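PDB 6WBT: cellulase IBT99 from Metagenomes, which probably hydrolyses 6-phospho-alpha-glucosides, as a family 4 glycosidase that binds NAD and a manganese ion together with glucose-6-phosphate. Local coordinates for residues A[143-148]-A[323-328]; A[129-134]-A[165-170]; A[16-21]-A[50-55]. All blocks are in the same frame, centred on the assembly; numbering follows the deposited sequence.

How the interactions relate
All three contacts pack helices around the NAD-binding Rossmann half of the chain. Interaction 3 comes first in sequence and is complete before interactions 1 and 2, whose segments alternate. Strands 143-146 and 167-170, neighbours in the mixed sheet, bring interactions 1 and 2 together; their centres are about 12 Å apart. Helix 321-334 covers one face of this strand pair and helix 114-136 the other. Interaction 3, about 16 Å from interaction 1 and 23 Å from interaction 2 between centres, joins helices 17-25 and 43-60. Ile20 meets Tyr147, linking interactions 3 and 1, and both of these also touch NAD, which ties helix packing to the cofactor site.

Interaction 1: A[143-148]-A[323-328]; sequences WIVNYS and KFIVKV. With NAD (nicotinamide-adenine-dinucleotide), chain G.
Ile325 sets its terminal methyl squarely on the ring of Tyr147, the CH-pi part of this contact. CD1 of Ile325 lies 3.3 Å from the centroid of the Tyr147 ring and only 1° off its normal, while CG2 of Ile325 comes down nearer the rim, 3.6 Å from CE1 of Tyr147. The side chains cross at about a right angle, so the isoleucine meets the flat ring end-on. Tyr147 presents this face because its CG lies between the backbone N and the carbonyl carbon (chi1 54°), which turns the ring toward helix 321-334.

The purely apolar part is built on Val145, whose side chain leaves strand 143-146 toward the same helix. Its CG1 is 4.0 Å from CG2 of Ile325 and 4.0 Å from CG1 of Val328. Ile325 and Val328, three residues apart, fall on one side of the helix, and their branched side chains turn methyl-bearing arms to the sheet. A helix of the C-terminal family region is thus packed on the Rossmann-type sheet.

The polar part lies where the strand ends and the loop begins. The carboxamide of NAD donates from N7N to the backbone O of Tyr147 (3.0 Å), and the bond is almost straight. Just before it, OD1 of Asn146 accepts from N of Ser148 at 2.9 Å, closing an Asx turn. Tyr147 OH is hydrogen-bonded to OE1 of Gln85.

Tyr147 therefore works through three groups: ring face, hydroxyl and backbone O. Apolar packing of the ring probably limits how the residue can move, and this same residue, packed by the helix, gives the carbonyl that takes the carboxamide N-H.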
loop_
_atom_site.group_PDB
_atom_site.type_symbol
_atom_site.label_atom_id
_atom_site.label_comp_id
_atom_site.label_asym_id
_atom_site.label_seq_id
_atom_site.Cartn_x
_atom_site.Cartn_y
_atom_site.Cartn_z
ATOM N N TRP A 143 -4.697 -12.699 30.586
ATOM C CA TRP A 143 -4.098 -11.501 30.016
ATOM C C TRP A 143 -2.702 -11.327 30.586
ATOM O O TRP A 143 -2.510 -11.422 31.802
ATOM C CB TRP A 143 -4.941 -10.253 30.302
ATOM C CG TRP A 143 -6.124 -10.110 29.401
ATOM C CD1 TRP A 143 -7.439 -10.190 29.756
ATOM C CD2 TRP A 143 -6.104 -9.869 27.988
ATOM N NE1 TRP A 143 -8.239 -10.008 28.654
ATOM C CE2 TRP A 143 -7.444 -9.809 27.556
ATOM C CE3 TRP A 143 -5.084 -9.695 27.048
ATOM C CZ2 TRP A 143 -7.789 -9.586 26.226
ATOM C CZ3 TRP A 143 -5.429 -9.473 25.728
ATOM C CH2 TRP A 143 -6.771 -9.421 25.328
ATOM N N ILE A 144 -1.737 -11.079 29.710
ATOM C CA ILE A 144 -0.360 -10.819 30.108
ATOM C C ILE A 144 -0.082 -9.348 29.828
ATOM O O ILE A 144 0.211 -8.965 28.689
ATOM C CB ILE A 144 0.636 -11.720 29.372
ATOM C CG1 ILE A 144 0.306 -13.188 29.617
ATOM C CG2 ILE A 144 2.056 -11.404 29.825
ATOM C CD1 ILE A 144 1.236 -14.131 28.905
ATOM N N VAL A 145 -0.167 -8.522 30.863
ATOM C CA VAL A 145 0.186 -7.120 30.724
ATOM C C VAL A 145 1.701 -7.001 30.841
ATOM O O VAL A 145 2.244 -6.823 31.941
ATOM C CB VAL A 145 -0.552 -6.251 31.766
ATOM C CG1 VAL A 145 -0.126 -4.803 31.630
ATOM C CG2 VAL A 145 -2.060 -6.384 31.577
ATOM N N ASN A 146 2.390 -7.127 29.709
ATOM C CA ASN A 146 3.846 -7.149 29.696
ATOM C C ASN A 146 4.388 -5.728 29.661
ATOM O O ASN A 146 4.014 -4.933 28.792
ATOM C CB ASN A 146 4.345 -7.952 28.500
ATOM C CG ASN A 146 5.853 -7.909 28.356
ATOM O OD1 ASN A 146 6.584 -7.827 29.343
ATOM N ND2 ASN A 146 6.328 -7.957 27.118
ATOM N N TYR A 147 5.262 -5.408 30.610
ATOM C CA TYR A 147 5.982 -4.144 30.598
ATOM C C TYR A 147 7.475 -4.368 30.795
ATOM O O TYR A 147 8.180 -3.465 31.250
ATOM C CB TYR A 147 5.431 -3.184 31.656
ATOM C CG TYR A 147 5.391 -3.746 33.059
ATOM C CD1 TYR A 147 4.304 -4.489 33.499
ATOM C CD2 TYR A 147 6.434 -3.520 33.947
ATOM C CE1 TYR A 147 4.260 -5.001 34.781
ATOM C CE2 TYR A 147 6.399 -4.026 35.230
ATOM C CZ TYR A 147 5.311 -4.765 35.641
ATOM O OH TYR A 147 5.278 -5.268 36.919
ATOM N N SER A 148 7.964 -5.561 30.469
ATOM C CA SER A 148 9.386 -5.847 30.549
ATOM C C SER A 148 10.093 -5.361 29.290
ATOM O O SER A 148 9.536 -5.379 28.189
ATOM C CB SER A 148 9.625 -7.345 30.745
ATOM O OG SER A 148 9.017 -8.105 29.716
ATOM N N LYS A 323 0.971 2.747 39.051
ATOM C CA LYS A 323 -0.353 3.305 38.791
ATOM C C LYS A 323 -0.803 3.034 37.360
ATOM O O LYS A 323 -1.990 2.789 37.112
ATOM C CB LYS A 323 -0.360 4.807 39.072
ATOM C CG LYS A 323 -0.281 5.173 40.544
ATOM C CD LYS A 323 -0.281 6.683 40.731
ATOM C CE LYS A 323 -0.315 7.068 42.201
ATOM N NZ LYS A 323 -0.260 8.546 42.385
ATOM N N PHE A 324 0.128 3.072 36.405
ATOM C CA PHE A 324 -0.231 2.898 35.002
ATOM C C PHE A 324 -0.506 1.437 34.662
ATOM O O PHE A 324 -1.417 1.142 33.880
ATOM C CB PHE A 324 0.877 3.461 34.112
ATOM C CG PHE A 324 0.776 3.043 32.675
ATOM C CD1 PHE A 324 -0.331 3.384 31.916
ATOM C CD2 PHE A 324 1.795 2.321 32.077
ATOM C CE1 PHE A 324 -0.424 3.002 30.592
ATOM C CE2 PHE A 324 1.710 1.940 30.754
ATOM C CZ PHE A 324 0.598 2.280 30.010
ATOM N N ILE A 325 0.263 0.513 35.239
ATOM C CA ILE A 325 0.090 -0.901 34.921
ATOM C C ILE A 325 -1.199 -1.436 35.535
ATOM O O ILE A 325 -1.915 -2.230 34.913
ATOM C CB ILE A 325 1.320 -1.700 35.386
ATOM C CG1 ILE A 325 2.581 -1.147 34.723
ATOM C CG2 ILE A 325 1.149 -3.178 35.069
ATOM C CD1 ILE A 325 3.859 -1.539 35.422
ATOM N N VAL A 326 -1.515 -1.012 36.760
ATOM C CA VAL A 326 -2.745 -1.460 37.405
ATOM C C VAL A 326 -3.966 -0.928 36.664
ATOM O O VAL A 326 -4.990 -1.613 36.556
ATOM C CB VAL A 326 -2.747 -1.046 38.889
ATOM C CG1 VAL A 326 -4.101 -1.320 39.525
ATOM C CG2 VAL A 326 -1.652 -1.786 39.640
ATOM N N LYS A 327 -3.874 0.291 36.125
ATOM C CA LYS A 327 -4.989 0.855 35.370
ATOM C C LYS A 327 -5.292 0.039 34.119
ATOM O O LYS A 327 -6.456 -0.069 33.715
ATOM C CB LYS A 327 -4.687 2.310 35.006
ATOM C CG LYS A 327 -5.756 2.986 34.160
ATOM C CD LYS A 327 -7.120 2.921 34.830
ATOM C CE LYS A 327 -8.204 3.484 33.925
ATOM N NZ LYS A 327 -9.566 3.273 34.488
ATOM N N VAL A 328 -4.267 -0.549 33.500
ATOM C CA VAL A 328 -4.485 -1.360 32.305
ATOM C C VAL A 328 -5.228 -2.645 32.659
ATOM O O VAL A 328 -6.234 -2.990 32.028
ATOM C CB VAL A 328 -3.145 -1.652 31.604
ATOM C CG1 VAL A 328 -3.327 -2.718 30.543
ATOM C CG2 VAL A 328 -2.580 -0.376 30.988
HETATM P PA NAD G . 15.704 -6.980 38.547
HETATM O O1A NAD G . 16.928 -7.524 37.889
HETATM O O2A NAD G . 15.866 -6.259 39.844
HETATM O O5B NAD G . 14.639 -8.170 38.724
HETATM C C5B NAD G . 14.228 -8.939 37.561
HETATM C C4B NAD G . 13.677 -10.270 38.014
HETATM O O4B NAD G . 13.318 -11.072 36.857
HETATM C C3B NAD G . 14.629 -11.148 38.845
HETATM O O3B NAD G . 13.954 -11.617 40.006
HETATM C C2B NAD G . 14.935 -12.314 37.899
HETATM O O2B NAD G . 15.327 -13.501 38.553
HETATM C C1B NAD G . 13.607 -12.415 37.164
HETATM N N9A NAD G . 13.662 -13.192 35.930
HETATM C C8A NAD G . 14.701 -13.240 35.035
HETATM N N7A NAD G . 14.476 -14.033 34.017
HETATM C C5A NAD G . 13.213 -14.551 34.258
HETATM C C6A NAD G . 12.412 -15.461 33.540
HETATM N N6A NAD G . 12.783 -16.028 32.396
HETATM N N1A NAD G . 11.201 -15.771 34.059
HETATM C C2A NAD G . 10.835 -15.197 35.213
HETATM N N3A NAD G . 11.502 -14.332 35.971
HETATM C C4A NAD G . 12.700 -14.043 35.436
HETATM O O3 NAD G . 14.947 -6.012 37.517
HETATM P PN NAD G . 14.257 -4.575 37.691
HETATM O O1N NAD G . 13.291 -4.635 38.826
HETATM O O2N NAD G . 15.320 -3.527 37.714
HETATM O O5D NAD G . 13.449 -4.479 36.311
HETATM C C5D NAD G . 12.545 -5.563 35.981
HETATM C C4D NAD G . 12.095 -5.416 34.549
HETATM O O4D NAD G . 11.205 -4.281 34.447
HETATM C C3D NAD G . 13.207 -5.146 33.525
HETATM O O3D NAD G . 13.008 -5.961 32.377
HETATM C C2D NAD G . 12.965 -3.668 33.206
HETATM O O2D NAD G . 13.543 -3.221 31.990
HETATM C C1D NAD G . 11.442 -3.635 33.207
HETATM N N1N NAD G . 10.901 -2.248 33.275
HETATM C C2N NAD G . 10.335 -1.684 32.164
HETATM C C3N NAD G . 9.850 -0.385 32.199
HETATM C C7N NAD G . 9.187 0.156 30.958
HETATM O O7N NAD G . 9.320 1.342 30.671
HETATM N N7N NAD G . 8.450 -0.680 30.240
HETATM C C4N NAD G . 9.977 0.352 33.373
HETATM C C5N NAD G . 10.517 -0.240 34.494
HETATM C C6N NAD G . 10.970 -1.539 34.427
#

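Interaction 2: A[129-134]-A[165-170]; sequences QLIDYC and ARIINI
Ile131 lies over the methyl of Ala165 with both of its branches. Its CG2 is 3.6 Å from CB of Ala165, and its CD1 comes within 3.9 Å of the same CB, so the two methyls of the isoleucine both rest on the alanine. Alanine suits the place because its small side chain lets helix 114-136 approach closely where the chain leads into the strand. The bent shape of Ile131 (chi2 -69°) explains how both methyls reach the same side.

CD1 of Ile131 also touches CD1 of Ile167, at 3.9 Å. The longer side chain of Ile167 spans the gap to the helix: it stands fully extended, with CG1 anti to the backbone N (chi1 -175°), and carries its end methyl out from the strand. The two isoleucine side chains cross at about a right angle.

This is the helix-on-sheet packing of a Rossmann fold. Helix 114-136 leads into strand 143-146, which begins the beta-alpha-beta crossover 143-146, 151-161, 167-170 between parallel strands. Ile131 also meets Ile144, so it sits over both neighbouring strands. Between Ala165 and Ile167 the chain makes an inverse gamma turn centred on Arg166, closed by a weak bond from N of Ile167 to O of Ala165. Arg166 itself turns away from the helix, making a cation-pi contact with Trp143 and a hydrogen bond to the backbone O of Tyr142. Further along the strand, Ile168 and Ile170 pack on helix 321-334, and Ile170 also touches NAD.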
loop_
_atom_site.group_PDB
_atom_site.type_symbol
_atom_site.label_atom_id
_atom_site.label_comp_id
_atom_site.label_asym_id
_atom_site.label_seq_id
_atom_site.Cartn_x
_atom_site.Cartn_y
_atom_site.Cartn_z
ATOM N N GLN A 129 8.341 -18.480 26.152
ATOM C CA GLN A 129 8.045 -19.539 27.109
ATOM C C GLN A 129 6.994 -19.101 28.119
ATOM O O GLN A 129 6.178 -19.920 28.560
ATOM C CB GLN A 129 9.326 -19.973 27.824
ATOM C CG GLN A 129 9.173 -21.233 28.656
ATOM C CD GLN A 129 10.489 -21.708 29.238
ATOM O OE1 GLN A 129 11.247 -20.925 29.812
ATOM N NE2 GLN A 129 10.770 -22.997 29.090
ATOM N N LEU A 130 6.995 -17.819 28.495
ATOM C CA LEU A 130 5.943 -17.304 29.364
ATOM C C LEU A 130 4.586 -17.359 28.672
ATOM O O LEU A 130 3.561 -17.627 29.311
ATOM C CB LEU A 130 6.270 -15.874 29.792
ATOM C CG LEU A 130 5.169 -15.084 30.507
ATOM C CD1 LEU A 130 4.773 -15.759 31.807
ATOM C CD2 LEU A 130 5.612 -13.651 30.758
ATOM N N ILE A 131 4.563 -17.112 27.360
ATOM C CA ILE A 131 3.313 -17.174 26.608
ATOM C C ILE A 131 2.776 -18.599 26.594
ATOM O O ILE A 131 1.587 -18.838 26.842
ATOM C CB ILE A 131 3.522 -16.639 25.179
ATOM C CG1 ILE A 131 3.964 -15.173 25.208
ATOM C CG2 ILE A 131 2.253 -16.808 24.361
ATOM C CD1 ILE A 131 2.891 -14.214 25.667
ATOM N N ASP A 132 3.648 -19.569 26.307
ATOM C CA ASP A 132 3.214 -20.960 26.221
ATOM C C ASP A 132 2.778 -21.503 27.577
ATOM O O ASP A 132 1.958 -22.426 27.636
ATOM C CB ASP A 132 4.332 -21.820 25.633
ATOM C CG ASP A 132 4.700 -21.407 24.221
ATOM O OD1 ASP A 132 3.787 -21.047 23.448
ATOM O OD2 ASP A 132 5.902 -21.436 23.884
ATOM N N TYR A 133 3.314 -20.954 28.670
ATOM C CA TYR A 133 2.842 -21.338 29.997
ATOM C C TYR A 133 1.374 -20.976 30.177
ATOM O O TYR A 133 0.577 -21.782 30.673
ATOM C CB TYR A 133 3.692 -20.664 31.076
ATOM C CG TYR A 133 5.017 -21.338 31.342
ATOM C CD1 TYR A 133 5.163 -22.711 31.198
ATOM C CD2 TYR A 133 6.122 -20.600 31.741
ATOM C CE1 TYR A 133 6.373 -23.330 31.444
ATOM C CE2 TYR A 133 7.338 -21.209 31.988
ATOM C CZ TYR A 133 7.457 -22.574 31.838
ATOM O OH TYR A 133 8.665 -23.185 32.083
ATOM N N CYS A 134 0.997 -19.762 29.771
ATOM C CA CYS A 134 -0.374 -19.309 29.966
ATOM C C CYS A 134 -1.329 -19.948 28.967
ATOM O O CYS A 134 -2.502 -20.168 29.289
ATOM C CB CYS A 134 -0.438 -17.786 29.868
ATOM S SG CYS A 134 0.654 -16.935 31.026
ATOM N N ALA A 165 -1.442 -14.638 21.021
ATOM C CA ALA A 165 -1.262 -14.487 22.458
ATOM C C ALA A 165 -2.095 -13.331 22.994
ATOM O O ALA A 165 -2.174 -12.261 22.382
ATOM C CB ALA A 165 0.214 -14.263 22.786
ATOM N N ARG A 166 -2.720 -13.553 24.151
ATOM C CA ARG A 166 -3.505 -12.519 24.825
ATOM C C ARG A 166 -2.551 -11.698 25.688
ATOM O O ARG A 166 -2.507 -11.808 26.916
ATOM C CB ARG A 166 -4.631 -13.144 25.641
ATOM C CG ARG A 166 -5.339 -14.284 24.921
ATOM C CD ARG A 166 -6.543 -14.801 25.695
ATOM N NE ARG A 166 -7.754 -14.032 25.415
ATOM C CZ ARG A 166 -8.272 -13.125 26.237
ATOM N NH1 ARG A 166 -9.376 -12.475 25.897
ATOM N NH2 ARG A 166 -7.690 -12.873 27.400
ATOM N N ILE A 167 -1.766 -10.858 25.016
ATOM C CA ILE A 167 -0.713 -10.078 25.649
ATOM C C ILE A 167 -0.847 -8.624 25.215
ATOM O O ILE A 167 -1.265 -8.326 24.092
ATOM C CB ILE A 167 0.689 -10.636 25.301
ATOM C CG1 ILE A 167 1.789 -9.886 26.058
ATOM C CG2 ILE A 167 0.934 -10.588 23.799
ATOM C CD1 ILE A 167 3.186 -10.376 25.745
ATOM N N ILE A 168 -0.507 -7.715 26.126
ATOM C CA ILE A 168 -0.497 -6.283 25.849
ATOM C C ILE A 168 0.808 -5.710 26.385
ATOM O O ILE A 168 1.068 -5.763 27.594
ATOM C CB ILE A 168 -1.710 -5.562 26.464
ATOM C CG1 ILE A 168 -1.478 -4.048 26.490
ATOM C CG2 ILE A 168 -2.028 -6.108 27.852
ATOM C CD1 ILE A 168 -2.646 -3.261 27.036
ATOM N N ASN A 169 1.629 -5.171 25.489
ATOM C CA ASN A 169 2.923 -4.603 25.843
ATOM C C ASN A 169 2.784 -3.099 26.033
ATOM O O ASN A 169 2.275 -2.402 25.149
ATOM C CB ASN A 169 3.961 -4.912 24.764
ATOM C CG ASN A 169 4.038 -6.391 24.436
ATOM O OD1 ASN A 169 4.767 -7.144 25.081
ATOM N ND2 ASN A 169 3.282 -6.815 23.430
ATOM N N ILE A 170 3.239 -2.604 27.183
ATOM C CA ILE A 170 3.099 -1.204 27.551
ATOM C C ILE A 170 4.458 -0.666 27.989
ATOM O O ILE A 170 5.452 -1.390 28.044
ATOM C CB ILE A 170 2.046 -0.995 28.659
ATOM C CG1 ILE A 170 2.418 -1.801 29.905
ATOM C CG2 ILE A 170 0.661 -1.377 28.161
ATOM C CD1 ILE A 170 1.490 -1.574 31.078
#

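Interaction 3: A[16-21]-A[50-55]. With NAD (nicotinamide-adenine-dinucleotide), chain G.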
loop_
_atom_site.group_PDB
_atom_site.type_symbol
_atom_site.label_atom_id
_atom_site.label_comp_id
_atom_site.label_asym_id
_atom_site.label_seq_id
_atom_site.Cartn_x
_atom_site.Cartn_y
_atom_site.Cartn_z
ATOM N N TYR A 16 10.896 -3.529 41.340
ATOM C CA TYR A 16 9.603 -2.870 41.226
ATOM C C TYR A 16 8.463 -3.703 41.794
ATOM O O TYR A 16 7.314 -3.250 41.769
ATOM C CB TYR A 16 9.306 -2.535 39.759
ATOM C CG TYR A 16 10.319 -1.614 39.118
ATOM C CD1 TYR A 16 11.304 -2.115 38.277
ATOM C CD2 TYR A 16 10.289 -0.246 39.353
ATOM C CE1 TYR A 16 12.231 -1.277 37.687
ATOM C CE2 TYR A 16 11.214 0.600 38.766
ATOM C CZ TYR A 16 12.182 0.078 37.935
ATOM O OH TYR A 16 13.104 0.915 37.349
ATOM N N THR A 17 8.748 -4.903 42.299
ATOM C CA THR A 17 7.685 -5.760 42.823
ATOM C C THR A 17 6.986 -5.160 44.039
ATOM O O THR A 17 5.744 -5.124 44.048
ATOM C CB THR A 17 8.243 -7.157 43.122
ATOM O OG1 THR A 17 8.756 -7.738 41.917
ATOM C CG2 THR A 17 7.156 -8.057 43.690
ATOM N N PRO A 18 7.683 -4.674 45.076
ATOM C CA PRO A 18 6.958 -4.044 46.194
ATOM C C PRO A 18 6.179 -2.809 45.787
ATOM O O PRO A 18 5.218 -2.445 46.477
ATOM C CB PRO A 18 8.074 -3.694 47.189
ATOM C CG PRO A 18 9.205 -4.586 46.828
ATOM C CD PRO A 18 9.131 -4.733 45.343
ATOM N N GLY A 19 6.555 -2.154 44.689
ATOM C CA GLY A 19 5.832 -0.965 44.268
ATOM C C GLY A 19 4.490 -1.292 43.642
ATOM O O GLY A 19 3.460 -0.725 44.021
ATOM N N ILE A 20 4.478 -2.218 42.679
ATOM C CA ILE A 20 3.238 -2.541 41.986
ATOM C C ILE A 20 2.300 -3.370 42.853
ATOM O O ILE A 20 1.089 -3.376 42.611
ATOM C CB ILE A 20 3.516 -3.271 40.659
ATOM C CG1 ILE A 20 3.897 -4.731 40.912
ATOM C CG2 ILE A 20 4.611 -2.557 39.877
ATOM C CD1 ILE A 20 3.760 -5.614 39.695
ATOM N N VAL A 21 2.825 -4.078 43.857
ATOM C CA VAL A 21 1.955 -4.790 44.791
ATOM C C VAL A 21 1.111 -3.799 45.578
ATOM O O VAL A 21 -0.101 -3.987 45.747
ATOM C CB VAL A 21 2.786 -5.694 45.720
ATOM C CG1 VAL A 21 1.954 -6.139 46.912
ATOM C CG2 VAL A 21 3.302 -6.903 44.963
ATOM N N ALA A 50 9.995 -11.178 48.648
ATOM C CA ALA A 50 8.721 -11.600 49.222
ATOM C C ALA A 50 8.582 -11.152 50.670
ATOM O O ALA A 50 7.462 -10.941 51.148
ATOM C CB ALA A 50 8.574 -13.119 49.120
ATOM N N LEU A 51 9.702 -11.005 51.382
ATOM C CA LEU A 51 9.653 -10.479 52.742
ATOM C C LEU A 51 9.094 -9.062 52.761
ATOM O O LEU A 51 8.328 -8.698 53.661
ATOM C CB LEU A 51 11.047 -10.511 53.368
ATOM C CG LEU A 51 11.691 -11.888 53.533
ATOM C CD1 LEU A 51 13.186 -11.748 53.758
ATOM C CD2 LEU A 51 11.043 -12.648 54.679
ATOM N N ILE A 52 9.466 -8.249 51.772
ATOM C CA ILE A 52 8.942 -6.889 51.693
ATOM C C ILE A 52 7.493 -6.905 51.229
ATOM O O ILE A 52 6.665 -6.119 51.707
ATOM C CB ILE A 52 9.822 -6.032 50.768
ATOM C CG1 ILE A 52 11.299 -6.259 51.084
ATOM C CG2 ILE A 52 9.472 -4.559 50.913
ATOM C CD1 ILE A 52 12.224 -5.520 50.161
ATOM N N VAL A 53 7.161 -7.795 50.289
ATOM C CA VAL A 53 5.788 -7.892 49.803
ATOM C C VAL A 53 4.848 -8.280 50.938
ATOM O O VAL A 53 3.733 -7.755 51.047
ATOM C CB VAL A 53 5.704 -8.887 48.630
ATOM C CG1 VAL A 53 4.271 -9.012 48.138
ATOM C CG2 VAL A 53 6.621 -8.449 47.498
ATOM N N LYS A 54 5.285 -9.197 51.805
ATOM C CA LYS A 54 4.490 -9.536 52.981
ATOM C C LYS A 54 4.348 -8.338 53.911
ATOM O O LYS A 54 3.286 -8.129 54.509
ATOM C CB LYS A 54 5.119 -10.718 53.719
ATOM C CG LYS A 54 5.080 -12.025 52.946
ATOM C CD LYS A 54 5.942 -13.087 53.605
ATOM C CE LYS A 54 5.986 -14.355 52.769
ATOM N NZ LYS A 54 6.903 -15.375 53.350
ATOM N N GLU A 55 5.409 -7.537 54.040
ATOM C CA GLU A 55 5.331 -6.337 54.865
ATOM C C GLU A 55 4.431 -5.284 54.231
ATOM O O GLU A 55 3.756 -4.535 54.947
ATOM C CB GLU A 55 6.732 -5.771 55.100
ATOM C CG GLU A 55 6.889 -4.998 56.400
ATOM C CD GLU A 55 6.792 -5.890 57.624
ATOM O OE1 GLU A 55 6.349 -5.402 58.684
ATOM O OE2 GLU A 55 7.157 -7.080 57.523
HETATM P PA NAD G . 15.704 -6.980 38.547
HETATM O O1A NAD G . 16.928 -7.524 37.889
HETATM O O2A NAD G . 15.866 -6.259 39.844
HETATM O O5B NAD G . 14.639 -8.170 38.724
HETATM C C5B NAD G . 14.228 -8.939 37.561
HETATM C C4B NAD G . 13.677 -10.270 38.014
HETATM O O4B NAD G . 13.318 -11.072 36.857
HETATM C C3B NAD G . 14.629 -11.148 38.845
HETATM O O3B NAD G . 13.954 -11.617 40.006
HETATM C C2B NAD G . 14.935 -12.314 37.899
HETATM O O2B NAD G . 15.327 -13.501 38.553
HETATM C C1B NAD G . 13.607 -12.415 37.164
HETATM N N9A NAD G . 13.662 -13.192 35.930
HETATM C C8A NAD G . 14.701 -13.240 35.035
HETATM N N7A NAD G . 14.476 -14.033 34.017
HETATM C C5A NAD G . 13.213 -14.551 34.258
HETATM C C6A NAD G . 12.412 -15.461 33.540
HETATM N N6A NAD G . 12.783 -16.028 32.396
HETATM N N1A NAD G . 11.201 -15.771 34.059
HETATM C C2A NAD G . 10.835 -15.197 35.213
HETATM N N3A NAD G . 11.502 -14.332 35.971
HETATM C C4A NAD G . 12.700 -14.043 35.436
HETATM O O3 NAD G . 14.947 -6.012 37.517
HETATM P PN NAD G . 14.257 -4.575 37.691
HETATM O O1N NAD G . 13.291 -4.635 38.826
HETATM O O2N NAD G . 15.320 -3.527 37.714
HETATM O O5D NAD G . 13.449 -4.479 36.311
HETATM C C5D NAD G . 12.545 -5.563 35.981
HETATM C C4D NAD G . 12.095 -5.416 34.549
HETATM O O4D NAD G . 11.205 -4.281 34.447
HETATM C C3D NAD G . 13.207 -5.146 33.525
HETATM O O3D NAD G . 13.008 -5.961 32.377
HETATM C C2D NAD G . 12.965 -3.668 33.206
HETATM O O2D NAD G . 13.543 -3.221 31.990
HETATM C C1D NAD G . 11.442 -3.635 33.207
HETATM N N1N NAD G . 10.901 -2.248 33.275
HETATM C C2N NAD G . 10.335 -1.684 32.164
HETATM C C3N NAD G . 9.850 -0.385 32.199
HETATM C C7N NAD G . 9.187 0.156 30.958
HETATM O O7N NAD G . 9.320 1.342 30.671
HETATM N N7N NAD G . 8.450 -0.680 30.240
HETATM C C4N NAD G . 9.977 0.352 33.373
HETATM C C5N NAD G . 10.517 -0.240 34.494
HETATM C C6N NAD G . 10.970 -1.539 34.427
#
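Val53 divides its two methyls between two residues of the neighbouring helix. CG1 of Val53, anti to the backbone N (chi1 179°), lies 3.9 Å from both CG1 and CG2 of Val21; CG2, anti to the carbonyl carbon, meets CG2 of Thr17 at 3.9 Å. Val21 (chi1 165°) crosses Val53 at about a right angle. Thr17 starts helix 17-25, which follows strand 5-10 and the glycine-rich loop of the Rossmann fold. With CG2 anti to the backbone N, its methyl faces the other helix and OG1 makes weak hydrogen bonds to O of Gly12 and Ser14 in that loop.

Pro18 adds a rigid ring flank, its CB 4.1 Å from CG2 of Ile52. Proline is well tolerated in a first helical turn, where its missing N-H costs little.

Tyr16 touches both glucose-6-phosphate and the cofactor, its CE1 3.5 Å from C6N of NAD, with C5N over one ring face and O5D at the ring edge.

The helical segments run nearly parallel, 24° apart with axes 9.3 Å from each other. Val53 and Thr17 rest on Leu38 of strand 33-39, Val21 on its Leu36, and helix 296-306 packs against Pro18 and Ile52 through Ile298.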